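Local atomic coordinates of N-acetylmuramoyl-L-alanine amidase amiD (Escherichia coli, PDB entry 3D2Y), a protein that hydrolyses, with one zinc ion per subunit, the bond between N-acetylmuramoyl residues and L-amino acids in certain cell-wall glycopeptides. Residues A178-R184 against A253-Y258; R192-V198 against A243-Q248; L81-A85 against N97-G102; V185-L189 against A249-A253; R224-M228 against N240-D244. One frame throughout, in Å; residues are numbered along the deposited sequence. Where two conformers were deposited one is given.

Contact 3 stands apart in place and chemistry. It is the most buried, lies across the chain's centre from the other four, inside the amidase domain next to a zinc ligand, and works through an asparagine oxygen, a histidine ring and a water. The others gather in the helical C-terminal part and are partly buried. Contacts 1, 2 and 4 use helix 245-258: contact 1 ties down its C-terminal end with salt bridges, contact 4 packs its middle by apolar side chains, and contact 2 holds its start with backbone bonds across, beside the capping D244. Contact 5 shares A243 and D244 with contact 2 and packs the preceding loop on helix 220-234 without polar bonds across.

Contact 1: A178-R184 against A253-Y258; sequences AWPDAQR and ALLEKY
Salt bridges outside and apolar groups inside join the connection A178-R184, which leads into helix 182-189, to the C-terminal turns of helix 245-258, with R184 facing E256 and P180 lying against A253 and L254. R184 grips the carboxylate side-on: NE meets E256 OE2 at 2.8 Å and NH2 meets E256 OE1 at 3.0 Å, both nearly straight. The two planes lie only 19° apart. The arginine chain bends at chi2 and chi3 to bring the guanidinium edge round, whereas E256 reaches it fully extended. K257 is also extended, and its NZ divides its bonding between D181 OD1 (3.0 Å) and the carbonyl oxygen W179 O (3.2 Å), the latter met almost head-on. Beside it the Y258 hydroxyl accepts from W179 N, with 3.1 Å between N and OH, while A178 CB sits over one face of the tyrosine ring in a CH-pi contact. Beneath this polar border P180 CB touches A253 CB at 3.8 Å. A water bridges D181 N and A253 O. Each charged group thus has an opposite partner beside it, so the pairs probably hold the helix end by directional bonds that a purely apolar seam would lack.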
# COMPACT_ATOMS: atom_id res chain seq x y z
N ALA A 178 4.96 -7.15 -2.67
CA ALA A 178 5.87 -8.05 -1.92
C ALA A 178 5.15 -9.29 -1.40
O ALA A 178 4.00 -9.24 -0.95
CB ALA A 178 6.48 -7.28 -0.73
N TRP A 179 5.81 -10.43 -1.48
CA TRP A 179 5.29 -11.64 -0.80
C TRP A 179 6.49 -12.50 -0.45
O TRP A 179 7.40 -12.60 -1.28
CB TRP A 179 4.30 -12.38 -1.69
CG TRP A 179 3.41 -13.31 -0.92
CD1 TRP A 179 3.55 -14.68 -0.80
CD2 TRP A 179 2.26 -12.95 -0.14
NE1 TRP A 179 2.54 -15.19 -0.01
CE2 TRP A 179 1.75 -14.15 0.42
CE3 TRP A 179 1.61 -11.74 0.15
CZ2 TRP A 179 0.59 -14.18 1.24
CZ3 TRP A 179 0.49 -11.76 0.99
CH2 TRP A 179 -0.00 -12.97 1.52
N PRO A 180 6.49 -13.12 0.76
CA PRO A 180 7.59 -13.96 1.22
C PRO A 180 7.65 -15.31 0.47
O PRO A 180 6.60 -15.83 0.04
CB PRO A 180 7.27 -14.16 2.70
CG PRO A 180 5.81 -14.07 2.78
CD PRO A 180 5.41 -13.05 1.76
N ASP A 181 8.86 -15.84 0.30
CA ASP A 181 9.01 -17.18 -0.26
C ASP A 181 8.59 -18.19 0.80
O ASP A 181 9.12 -18.18 1.93
CB ASP A 181 10.44 -17.42 -0.74
CG ASP A 181 10.83 -16.53 -1.93
OD1 ASP A 181 9.93 -15.96 -2.60
OD2 ASP A 181 12.05 -16.39 -2.19
N ALA A 182 7.64 -19.05 0.45
CA ALA A 182 7.01 -20.01 1.37
C ALA A 182 8.01 -20.92 2.08
O ALA A 182 7.86 -21.18 3.28
CB ALA A 182 5.97 -20.82 0.64
N GLN A 183 9.03 -21.38 1.36
CA GLN A 183 10.08 -22.22 1.97
C GLN A 183 10.88 -21.43 3.02
O GLN A 183 11.30 -21.98 4.04
CB GLN A 183 11.02 -22.80 0.91
CG GLN A 183 10.33 -23.68 -0.13
CD GLN A 183 10.05 -25.09 0.39
OE1 GLN A 183 10.96 -25.91 0.53
NE2 GLN A 183 8.77 -25.38 0.64
N ARG A 184 11.07 -20.13 2.79
CA ARG A 184 11.76 -19.31 3.77
C ARG A 184 10.89 -18.99 5.02
O ARG A 184 11.41 -18.90 6.12
CB ARG A 184 12.34 -18.05 3.12
CG ARG A 184 13.23 -18.33 1.93
CD ARG A 184 14.44 -19.20 2.29
NE ARG A 184 15.37 -18.56 3.23
CZ ARG A 184 16.25 -19.22 3.98
NH1 ARG A 184 16.31 -20.54 3.94
NH2 ARG A 184 17.06 -18.56 4.79
N ALA A 253 11.15 -13.42 6.69
CA ALA A 253 11.28 -13.76 5.27
C ALA A 253 11.11 -12.54 4.33
O ALA A 253 11.87 -12.40 3.35
CB ALA A 253 10.32 -14.85 4.88
N LEU A 254 10.14 -11.66 4.61
CA LEU A 254 10.11 -10.34 3.94
C LEU A 254 11.39 -9.50 4.04
O LEU A 254 11.88 -8.98 3.02
CB LEU A 254 8.92 -9.50 4.44
CG LEU A 254 7.57 -10.02 3.96
CD1 LEU A 254 6.50 -9.41 4.86
CD2 LEU A 254 7.32 -9.74 2.46
N LEU A 255 11.95 -9.40 5.24
CA LEU A 255 13.18 -8.67 5.43
C LEU A 255 14.38 -9.28 4.68
O LEU A 255 15.19 -8.58 4.07
CB LEU A 255 13.48 -8.48 6.93
CG LEU A 255 12.63 -7.40 7.61
CD1 LEU A 255 12.67 -7.58 9.15
CD2 LEU A 255 13.05 -5.97 7.16
N GLU A 256 14.48 -10.59 4.72
CA GLU A 256 15.48 -11.29 3.94
C GLU A 256 15.41 -11.02 2.43
O GLU A 256 16.42 -10.77 1.75
CB GLU A 256 15.35 -12.79 4.26
CG GLU A 256 16.26 -13.65 3.45
CD GLU A 256 16.13 -15.08 3.83
OE1 GLU A 256 16.91 -15.52 4.67
OE2 GLU A 256 15.21 -15.77 3.33
N LYS A 257 14.20 -11.08 1.88
CA LYS A 257 14.00 -10.92 0.44
C LYS A 257 14.04 -9.47 -0.08
O LYS A 257 14.60 -9.21 -1.16
CB LYS A 257 12.69 -11.62 0.05
CG LYS A 257 12.46 -11.76 -1.47
CD LYS A 257 11.17 -12.54 -1.74
CE LYS A 257 10.85 -12.54 -3.24
NZ LYS A 257 9.51 -13.15 -3.57
N TYR A 258 13.51 -8.52 0.69
CA TYR A 258 13.33 -7.14 0.20
C TYR A 258 14.16 -6.10 0.96
O TYR A 258 14.26 -4.94 0.54
CB TYR A 258 11.86 -6.75 0.27
CG TYR A 258 10.99 -7.63 -0.56
CD1 TYR A 258 10.91 -7.46 -1.94
CD2 TYR A 258 10.23 -8.65 0.04
CE1 TYR A 258 10.11 -8.30 -2.74
CE2 TYR A 258 9.43 -9.47 -0.72
CZ TYR A 258 9.37 -9.31 -2.12
OH TYR A 258 8.54 -10.09 -2.89
O HOH W 1 11.38 -14.71 1.43

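Contact 2: R192-V198 against A243-Q248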
# COMPACT_ATOMS: atom_id res chain seq x y z
N ARG A 192 8.21 -24.18 15.16
CA ARG A 192 7.11 -23.74 15.99
C ARG A 192 5.79 -23.97 15.27
O ARG A 192 5.75 -23.98 14.03
CB ARG A 192 7.30 -22.28 16.40
CG ARG A 192 8.35 -22.09 17.47
CD ARG A 192 8.78 -20.65 17.56
NE ARG A 192 9.22 -20.15 16.26
CZ ARG A 192 9.49 -18.89 15.99
NH1 ARG A 192 9.39 -17.96 16.93
NH2 ARG A 192 9.89 -18.55 14.77
N ALA A 193 4.71 -24.21 16.04
CA ALA A 193 3.36 -24.12 15.50
C ALA A 193 3.11 -22.65 15.09
O ALA A 193 3.61 -21.73 15.76
CB ALA A 193 2.33 -24.55 16.53
N PRO A 194 2.34 -22.42 14.00
CA PRO A 194 2.19 -21.04 13.54
C PRO A 194 1.76 -20.03 14.63
O PRO A 194 2.30 -18.91 14.69
CB PRO A 194 1.11 -21.15 12.44
CG PRO A 194 1.20 -22.56 11.96
CD PRO A 194 1.58 -23.37 13.17
N HIS A 195 0.81 -20.43 15.48
CA HIS A 195 0.28 -19.56 16.53
C HIS A 195 1.03 -19.60 17.87
O HIS A 195 0.51 -19.10 18.88
CB HIS A 195 -1.21 -19.83 16.75
CG HIS A 195 -2.05 -19.70 15.51
ND1 HIS A 195 -1.79 -18.77 14.53
CD2 HIS A 195 -3.15 -20.38 15.11
CE1 HIS A 195 -2.70 -18.89 13.57
NE2 HIS A 195 -3.53 -19.85 13.90
N THR A 196 2.23 -20.18 17.90
CA THR A 196 3.07 -20.13 19.09
C THR A 196 3.34 -18.65 19.42
O THR A 196 3.82 -17.93 18.55
CB THR A 196 4.42 -20.88 18.86
OG1 THR A 196 4.16 -22.24 18.50
CG2 THR A 196 5.31 -20.83 20.11
N PRO A 197 3.02 -18.21 20.66
CA PRO A 197 3.24 -16.82 21.10
C PRO A 197 4.71 -16.42 21.05
O PRO A 197 5.57 -17.16 21.53
CB PRO A 197 2.75 -16.82 22.55
CG PRO A 197 1.79 -17.95 22.63
CD PRO A 197 2.39 -19.01 21.73
N VAL A 198 4.98 -15.25 20.47
CA VAL A 198 6.33 -14.72 20.34
C VAL A 198 6.43 -13.39 21.10
O VAL A 198 5.43 -12.73 21.34
CB VAL A 198 6.68 -14.57 18.83
CG1 VAL A 198 7.56 -13.36 18.54
CG2 VAL A 198 7.31 -15.85 18.30
N ALA A 243 1.39 -11.21 18.64
CA ALA A 243 2.63 -11.68 18.06
C ALA A 243 2.71 -13.19 18.15
O ALA A 243 2.66 -13.75 19.25
CB ALA A 243 3.80 -11.04 18.77
N ASP A 244 2.83 -13.84 16.99
CA ASP A 244 3.04 -15.30 16.99
C ASP A 244 4.17 -15.69 16.04
O ASP A 244 4.76 -14.82 15.39
CB ASP A 244 1.73 -16.09 16.71
CG ASP A 244 1.10 -15.78 15.34
OD1 ASP A 244 1.73 -15.18 14.45
OD2 ASP A 244 -0.08 -16.19 15.15
N ALA A 245 4.46 -16.97 15.97
CA ALA A 245 5.63 -17.48 15.26
C ALA A 245 5.47 -17.31 13.75
O ALA A 245 6.44 -16.99 13.07
CB ALA A 245 5.89 -18.93 15.61
N GLU A 246 4.25 -17.52 13.25
CA GLU A 246 3.99 -17.37 11.82
C GLU A 246 4.17 -15.91 11.35
O GLU A 246 4.85 -15.64 10.32
CB GLU A 246 2.58 -17.86 11.46
CG GLU A 246 2.24 -17.68 9.98
CD GLU A 246 0.89 -18.26 9.60
OE1 GLU A 246 0.71 -18.60 8.42
OE2 GLU A 246 0.02 -18.38 10.48
N THR A 247 3.58 -14.98 12.11
CA THR A 247 3.73 -13.55 11.87
C THR A 247 5.22 -13.11 11.85
O THR A 247 5.66 -12.43 10.91
CB THR A 247 2.94 -12.69 12.89
OG1 THR A 247 1.56 -13.07 12.87
CG2 THR A 247 3.00 -11.24 12.53
N GLN A 248 5.97 -13.51 12.88
CA GLN A 248 7.39 -13.26 12.94
C GLN A 248 8.14 -13.86 11.73
O GLN A 248 8.99 -13.18 11.15
CB GLN A 248 7.97 -13.82 14.25
CG GLN A 248 9.47 -13.64 14.33
CD GLN A 248 10.11 -14.25 15.56
OE1 GLN A 248 9.80 -15.38 15.95
NE2 GLN A 248 11.04 -13.51 16.16
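The N-terminus of helix 245-258 is held here by the loop R192-V198, whose backbone carbonyls at P194 and T196 face the first amides of the helix. E246 N donates to P194 O at 2.8 Å, in the carbonyl plane and on a lone pair. A weak, strongly bent bond runs from A245 N to T196 O. Further along, V198 N gives A243 O a nearly straight bond of 3.0 Å, and P197 and D244 form a single beta bridge. The loop itself is folded by a type I turn from A193 to T196, in which T196 N and OG1 both reach A193 O from the same face.

D244 serves two sides. Its CG stands between the backbone N and the carbonyl carbon (chi1 61°), which turns the carboxylate back over the helix start. There OD1 takes T247 N at 3.0 Å, the N-cap bond, and also T247 OG1, from opposite faces. OD2 receives H195 ND1 at 3.2 Å from above the carboxylate plane, and R235 forms salt bridges with both D244 and E246. At the other edge, R192 lays its guanidinium face over A245 CB while its NH1 meets Q248 OE1 at 2.8 Å, in the guanidinium plane. V198 CG2 packs beside the same oxygen at 3.5 Å. The whole is an N-capped helix start in the helical C-terminal part of the chain, with D244 OD1 holding T247 and the loop carbonyls P194 O and T196 O taking the first amides.

Contact 3: L81-A85 against N97-G102; sequences LAWHA and NDTSIG
N97 reaches across to the backbone amides of H84 and A85, and its side chain can be traced atom by atom. CB lies 3.6 Å from A82 O. CG, anti to the carbonyl carbon (chi1 -84°), carries the amide in among the backbone atoms of L81-A85; A82 O lies against this CG at 3.1 Å, without a bond to OD1. OD1 then accepts two amides: A85 N at 2.9 Å, fairly straight and tilted 16° from the carbonyl plane, and H84 N at a longer 3.3 Å and a poorer angle. On the other branch ND2 comes within 3.7 Å of W83 CA and donates to the bound substrate peptide, so one side chain both pins the loop and touches the ligand.

The same oxygen rides over one face of the H84 imidazole, offset toward the rim. Over the opposite face lies G102 CA, 3.5 Å from the ring centroid in a CH-pi contact, bringing G102 of strand 100-105 over the ring. H84 ND1 bonds to H35, a ligand of the catalytic zinc, which makes this histidine a second-shell residue of the metal site. At its far end NE2 has a weak bond to S100 OG, which is better satisfied by L96 O. A water joins the segments, accepting from A82 N and lying 2.6 Å from N97 O, to which it probably donates. Toward the surface L81 CB rests 3.3 Å from N97 O, and L81 CD2 lies alongside D98 OD1.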
# COMPACT_ATOMS: atom_id res chain seq x y z
N LEU A 81 0.74 15.62 -6.31
CA LEU A 81 0.24 14.84 -5.18
C LEU A 81 -1.27 14.97 -4.99
O LEU A 81 -1.89 16.02 -5.26
CB LEU A 81 1.00 15.20 -3.89
CG LEU A 81 0.89 16.57 -3.25
CD1 LEU A 81 -0.40 16.60 -2.45
CD2 LEU A 81 2.08 16.80 -2.34
N ALA A 82 -1.85 13.87 -4.50
CA ALA A 82 -3.25 13.79 -4.15
C ALA A 82 -3.29 13.70 -2.63
O ALA A 82 -2.29 13.30 -2.03
CB ALA A 82 -3.88 12.54 -4.80
N TRP A 83 -4.40 14.11 -2.00
CA TRP A 83 -4.62 14.07 -0.55
C TRP A 83 -5.28 12.75 -0.10
O TRP A 83 -6.46 12.72 0.27
CB TRP A 83 -5.43 15.30 -0.11
CG TRP A 83 -4.62 16.57 0.06
CD1 TRP A 83 -3.31 16.76 -0.23
CD2 TRP A 83 -5.12 17.83 0.55
NE1 TRP A 83 -2.94 18.05 0.07
CE2 TRP A 83 -4.04 18.74 0.54
CE3 TRP A 83 -6.38 18.28 0.98
CZ2 TRP A 83 -4.18 20.07 0.99
CZ3 TRP A 83 -6.51 19.58 1.43
CH2 TRP A 83 -5.43 20.47 1.42
N HIS A 84 -4.50 11.65 -0.19
CA HIS A 84 -4.96 10.27 0.08
C HIS A 84 -4.32 9.54 1.28
O HIS A 84 -4.96 8.72 1.93
CB HIS A 84 -4.85 9.38 -1.19
CG HIS A 84 -3.43 9.07 -1.58
ND1 HIS A 84 -2.79 7.92 -1.19
CD2 HIS A 84 -2.50 9.80 -2.25
CE1 HIS A 84 -1.54 7.93 -1.62
NE2 HIS A 84 -1.34 9.07 -2.26
N ALA A 85 -3.04 9.80 1.55
CA ALA A 85 -2.29 9.10 2.62
C ALA A 85 -2.49 9.71 4.01
O ALA A 85 -2.48 8.99 5.04
CB ALA A 85 -0.78 9.07 2.29
N ASN A 97 1.94 11.38 0.84
CA ASN A 97 1.29 12.07 -0.28
C ASN A 97 2.37 12.54 -1.25
O ASN A 97 2.17 12.46 -2.45
CB ASN A 97 0.55 13.30 0.20
CG ASN A 97 -0.83 12.97 0.71
OD1 ASN A 97 -1.30 11.84 0.54
ND2 ASN A 97 -1.49 13.96 1.35
N ASP A 98 3.50 12.99 -0.70
CA ASP A 98 4.55 13.65 -1.48
C ASP A 98 5.14 12.69 -2.51
O ASP A 98 5.51 13.10 -3.57
CB ASP A 98 5.71 14.14 -0.58
CG ASP A 98 5.29 15.23 0.36
OD1 ASP A 98 4.12 15.66 0.28
OD2 ASP A 98 6.12 15.67 1.17
N THR A 99 5.31 11.44 -2.13
CA THR A 99 6.02 10.46 -2.93
C THR A 99 5.18 9.27 -3.40
O THR A 99 5.75 8.28 -3.85
CB THR A 99 7.30 9.95 -2.18
OG1 THR A 99 6.92 9.28 -0.96
CG2 THR A 99 8.27 11.15 -1.86
N SER A 100 3.86 9.35 -3.31
CA SER A 100 3.07 8.19 -3.68
C SER A 100 2.02 8.50 -4.69
O SER A 100 1.65 9.67 -4.91
CB SER A 100 2.41 7.58 -2.44
OG SER A 100 1.34 8.40 -1.95
N ILE A 101 1.58 7.44 -5.34
CA ILE A 101 0.32 7.45 -6.11
C ILE A 101 -0.73 6.70 -5.30
O ILE A 101 -0.42 5.72 -4.68
CB ILE A 101 0.57 6.81 -7.49
CG1 ILE A 101 1.32 7.84 -8.33
CG2 ILE A 101 -0.75 6.45 -8.16
CD1 ILE A 101 1.77 7.38 -9.64
N GLY A 102 -1.96 7.22 -5.29
CA GLY A 102 -3.03 6.64 -4.46
C GLY A 102 -4.08 6.11 -5.40
O GLY A 102 -4.51 6.81 -6.32
O HOH W 2 -0.17 11.69 -3.29

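Contact 4: V185-L189 against A249-A253; sequences VNFYL and AIAEA
Apolar contacts dominate where V185 and Y188 of helix 182-189 meet A249, I250 and A253 of helix 245-258. V185 spreads its two methyls over the partner: CG1 lies 4.0 Å from I250 CG1, and CG2 touches A253 CB at 3.9 Å. The methyl of A249 enters between the turns opposite, with its CB 3.4 Å from V185 O and 3.7 Å from Y188 CB; L189 borders it too. A small side chain at this point is consistent with the close approach of the segment axes, 8.1 Å, their directions 123° apart.

Ring contacts form the second class. E252 CB stands over one face of the Y188 ring, 3.7 Å from its centroid, as a CH-pi contact, while F187 CD2 covers the opposite face, so the ring is clamped on both sides. The CG of Y188, beside its backbone N (chi1 -77°), brings the ring face under E252 CB.

Polar atoms play a smaller part: the Y188 hydroxyl is hydrogen-bonded to E256 OE1, one turn beyond E252, and E252 OE1 merely lies beside Y188 CB. Around the pair, P180 closes over V185 and I250, I250 continues onto F230 and F234 of helix 220-234, and E252 and A251 extend the packing to helix 200-210.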
# COMPACT_ATOMS: atom_id res chain seq x y z
N VAL A 185 9.57 -18.86 4.84
CA VAL A 185 8.66 -18.66 5.98
C VAL A 185 8.73 -19.89 6.85
O VAL A 185 8.88 -19.78 8.07
CB VAL A 185 7.20 -18.41 5.56
CG1 VAL A 185 6.24 -18.50 6.77
CG2 VAL A 185 7.06 -17.05 4.89
N ASN A 186 8.66 -21.06 6.22
CA ASN A 186 8.88 -22.35 6.90
C ASN A 186 10.26 -22.47 7.57
O ASN A 186 10.38 -23.01 8.68
CB ASN A 186 8.62 -23.51 5.94
CG ASN A 186 7.13 -23.86 5.84
OD1 ASN A 186 6.58 -23.99 4.74
ND2 ASN A 186 6.48 -24.00 6.99
N PHE A 187 11.29 -21.92 6.93
CA PHE A 187 12.62 -21.95 7.51
C PHE A 187 12.67 -21.16 8.81
O PHE A 187 13.20 -21.64 9.82
CB PHE A 187 13.70 -21.48 6.52
CG PHE A 187 15.03 -21.20 7.16
CD1 PHE A 187 15.88 -22.24 7.55
CD2 PHE A 187 15.45 -19.89 7.38
CE1 PHE A 187 17.12 -21.97 8.14
CE2 PHE A 187 16.66 -19.62 7.97
CZ PHE A 187 17.50 -20.65 8.35
N TYR A 188 12.10 -19.95 8.79
CA TYR A 188 12.05 -19.07 9.95
C TYR A 188 11.05 -19.50 11.02
O TYR A 188 11.20 -19.12 12.19
CB TYR A 188 11.74 -17.64 9.50
CG TYR A 188 12.96 -16.98 8.91
CD1 TYR A 188 14.07 -16.72 9.71
CD2 TYR A 188 13.03 -16.66 7.55
CE1 TYR A 188 15.20 -16.13 9.21
CE2 TYR A 188 14.17 -16.07 7.03
CZ TYR A 188 15.25 -15.82 7.87
OH TYR A 188 16.41 -15.24 7.40
N LEU A 189 10.04 -20.28 10.64
CA LEU A 189 9.13 -20.87 11.62
C LEU A 189 9.89 -21.73 12.63
O LEU A 189 9.55 -21.74 13.82
CB LEU A 189 8.01 -21.67 10.96
CG LEU A 189 6.64 -21.00 10.96
CD1 LEU A 189 5.66 -21.73 10.07
CD2 LEU A 189 6.08 -20.88 12.39
N ALA A 249 7.86 -15.11 11.37
CA ALA A 249 8.56 -15.79 10.26
C ALA A 249 8.33 -15.08 8.93
O ALA A 249 9.24 -14.96 8.10
CB ALA A 249 8.14 -17.23 10.16
N ILE A 250 7.11 -14.58 8.75
CA ILE A 250 6.75 -13.82 7.55
C ILE A 250 7.55 -12.54 7.46
O ILE A 250 8.15 -12.24 6.41
CB ILE A 250 5.22 -13.59 7.51
CG1 ILE A 250 4.51 -14.94 7.21
CG2 ILE A 250 4.83 -12.51 6.48
CD1 ILE A 250 2.98 -14.89 7.41
N ALA A 251 7.60 -11.81 8.59
CA ALA A 251 8.38 -10.58 8.72
C ALA A 251 9.84 -10.86 8.42
O ALA A 251 10.47 -10.10 7.69
CB ALA A 251 8.22 -10.00 10.13
N GLU A 252 10.38 -11.95 9.00
CA GLU A 252 11.77 -12.36 8.79
C GLU A 252 12.08 -12.70 7.34
O GLU A 252 13.15 -12.30 6.82
CB GLU A 252 12.15 -13.53 9.71
CG GLU A 252 12.31 -13.10 11.19
CD GLU A 252 12.61 -14.25 12.16
OE1 GLU A 252 11.87 -15.26 12.15
OE2 GLU A 252 13.61 -14.15 12.91
N ALA A 253 11.15 -13.42 6.69
CA ALA A 253 11.28 -13.76 5.27
C ALA A 253 11.11 -12.54 4.33
O ALA A 253 11.87 -12.40 3.35
CB ALA A 253 10.32 -14.85 4.88

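Contact 5: R224-M228 against N240-D244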
# COMPACT_ATOMS: atom_id res chain seq x y z
N ARG A 224 -0.81 -3.50 19.11
CA ARG A 224 -1.77 -4.37 18.42
C ARG A 224 -2.17 -3.85 17.03
O ARG A 224 -2.22 -4.62 16.08
CB ARG A 224 -3.02 -4.64 19.27
CG ARG A 224 -2.85 -5.69 20.35
CD ARG A 224 -4.20 -6.22 20.87
NE ARG A 224 -5.01 -5.19 21.51
CZ ARG A 224 -4.87 -4.78 22.77
NH1 ARG A 224 -3.94 -5.28 23.57
NH2 ARG A 224 -5.68 -3.83 23.24
N ARG A 225 -2.45 -2.55 16.90
CA ARG A 225 -2.82 -2.00 15.61
C ARG A 225 -1.68 -2.17 14.60
O ARG A 225 -1.94 -2.48 13.43
CB ARG A 225 -3.26 -0.53 15.76
CG ARG A 225 -4.64 -0.33 16.41
CD ARG A 225 -5.76 0.15 15.45
NE ARG A 225 -5.46 -0.08 14.02
CZ ARG A 225 -6.14 0.41 12.97
NH1 ARG A 225 -7.21 1.19 13.13
NH2 ARG A 225 -5.70 0.12 11.75
N VAL A 226 -0.43 -2.02 15.03
CA VAL A 226 0.69 -2.19 14.08
C VAL A 226 0.71 -3.65 13.59
O VAL A 226 0.83 -3.92 12.39
CB VAL A 226 2.02 -1.76 14.67
CG1 VAL A 226 3.17 -2.07 13.71
CG2 VAL A 226 2.00 -0.27 14.98
N ILE A 227 0.57 -4.60 14.52
CA ILE A 227 0.76 -6.00 14.19
C ILE A 227 -0.42 -6.43 13.35
O ILE A 227 -0.28 -7.16 12.36
CB ILE A 227 0.92 -6.86 15.47
CG1 ILE A 227 2.30 -6.62 16.13
CG2 ILE A 227 0.82 -8.32 15.11
CD1 ILE A 227 2.46 -7.03 17.65
N MET A 228 -1.59 -5.93 13.73
CA MET A 228 -2.82 -6.17 12.99
C MET A 228 -2.72 -5.69 11.52
O MET A 228 -3.09 -6.42 10.59
CB MET A 228 -3.97 -5.49 13.72
CG MET A 228 -5.35 -5.71 13.14
SD MET A 228 -6.63 -4.75 14.03
CE MET A 228 -6.02 -4.64 15.72
N ASN A 240 -5.58 -10.51 14.65
CA ASN A 240 -5.91 -10.02 15.99
C ASN A 240 -4.83 -9.17 16.66
O ASN A 240 -5.07 -8.61 17.72
CB ASN A 240 -6.37 -11.17 16.91
CG ASN A 240 -5.24 -12.12 17.28
OD1 ASN A 240 -4.13 -12.05 16.72
ND2 ASN A 240 -5.50 -13.00 18.26
N GLY A 241 -3.66 -9.07 16.04
CA GLY A 241 -2.64 -8.15 16.50
C GLY A 241 -1.76 -8.69 17.60
O GLY A 241 -1.07 -7.92 18.25
N GLU A 242 -1.84 -10.01 17.81
CA GLU A 242 -0.98 -10.78 18.74
C GLU A 242 0.24 -11.40 18.04
O GLU A 242 0.13 -12.04 16.98
CB GLU A 242 -1.79 -11.88 19.43
CG GLU A 242 -2.95 -11.35 20.27
CD GLU A 242 -2.52 -10.54 21.50
OE1 GLU A 242 -3.37 -9.81 22.05
OE2 GLU A 242 -1.35 -10.65 21.94
N ALA A 243 1.39 -11.21 18.64
CA ALA A 243 2.63 -11.68 18.06
C ALA A 243 2.71 -13.19 18.15
O ALA A 243 2.66 -13.75 19.25
CB ALA A 243 3.80 -11.04 18.77
N ASP A 244 2.83 -13.84 16.99
CA ASP A 244 3.04 -15.30 16.99
C ASP A 244 4.17 -15.69 16.04
O ASP A 244 4.76 -14.82 15.39
CB ASP A 244 1.73 -16.09 16.71
CG ASP A 244 1.10 -15.78 15.34
OD1 ASP A 244 1.73 -15.18 14.45
OD2 ASP A 244 -0.08 -16.19 15.15
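G241 lies directly against helix 220-234, with R224, I227 and M228 around it. Its CA is 3.7 Å from M228 N, and the alpha carbons of G241 and M228 are 4.0 Å apart. The side of G241 where a side chain would start is closed off by R224 O. The carbonyl G241 O is wrapped by hydrocarbon: R224 CG approaches it at 3.5 Å and I227 CB at 3.6 Å. I227 sets CG2 anti to its backbone N, under the G241 carbonyl carbon at 3.6 Å, while its CD1 extends to A243 CB at 4.4 Å. Farther out R224 and E242 run side by side in the same direction, but their charged ends do not touch: R224 NH1 stays 4.8 Å from E242 OE1, so any attraction is probably modest.

The next shell shapes the loop itself. N240 OD1 accepts E242 N at 3.3 Å, from above the carbonyl plane, in an Asx turn that spans G241, whose positive phi of 85° is a backbone conformation easily reached by glycine. Q231 of the same helix holds two neighbouring residues of the loop, taking G241 N with OE1 and giving NE2 to E242 O. Behind I227, L203 and L207 of helix 200-210 complete the apolar backing. The arrangement is that of an Asx turn in the connection between helices 220-234 and 245-258, packed by its glycine against the first of them.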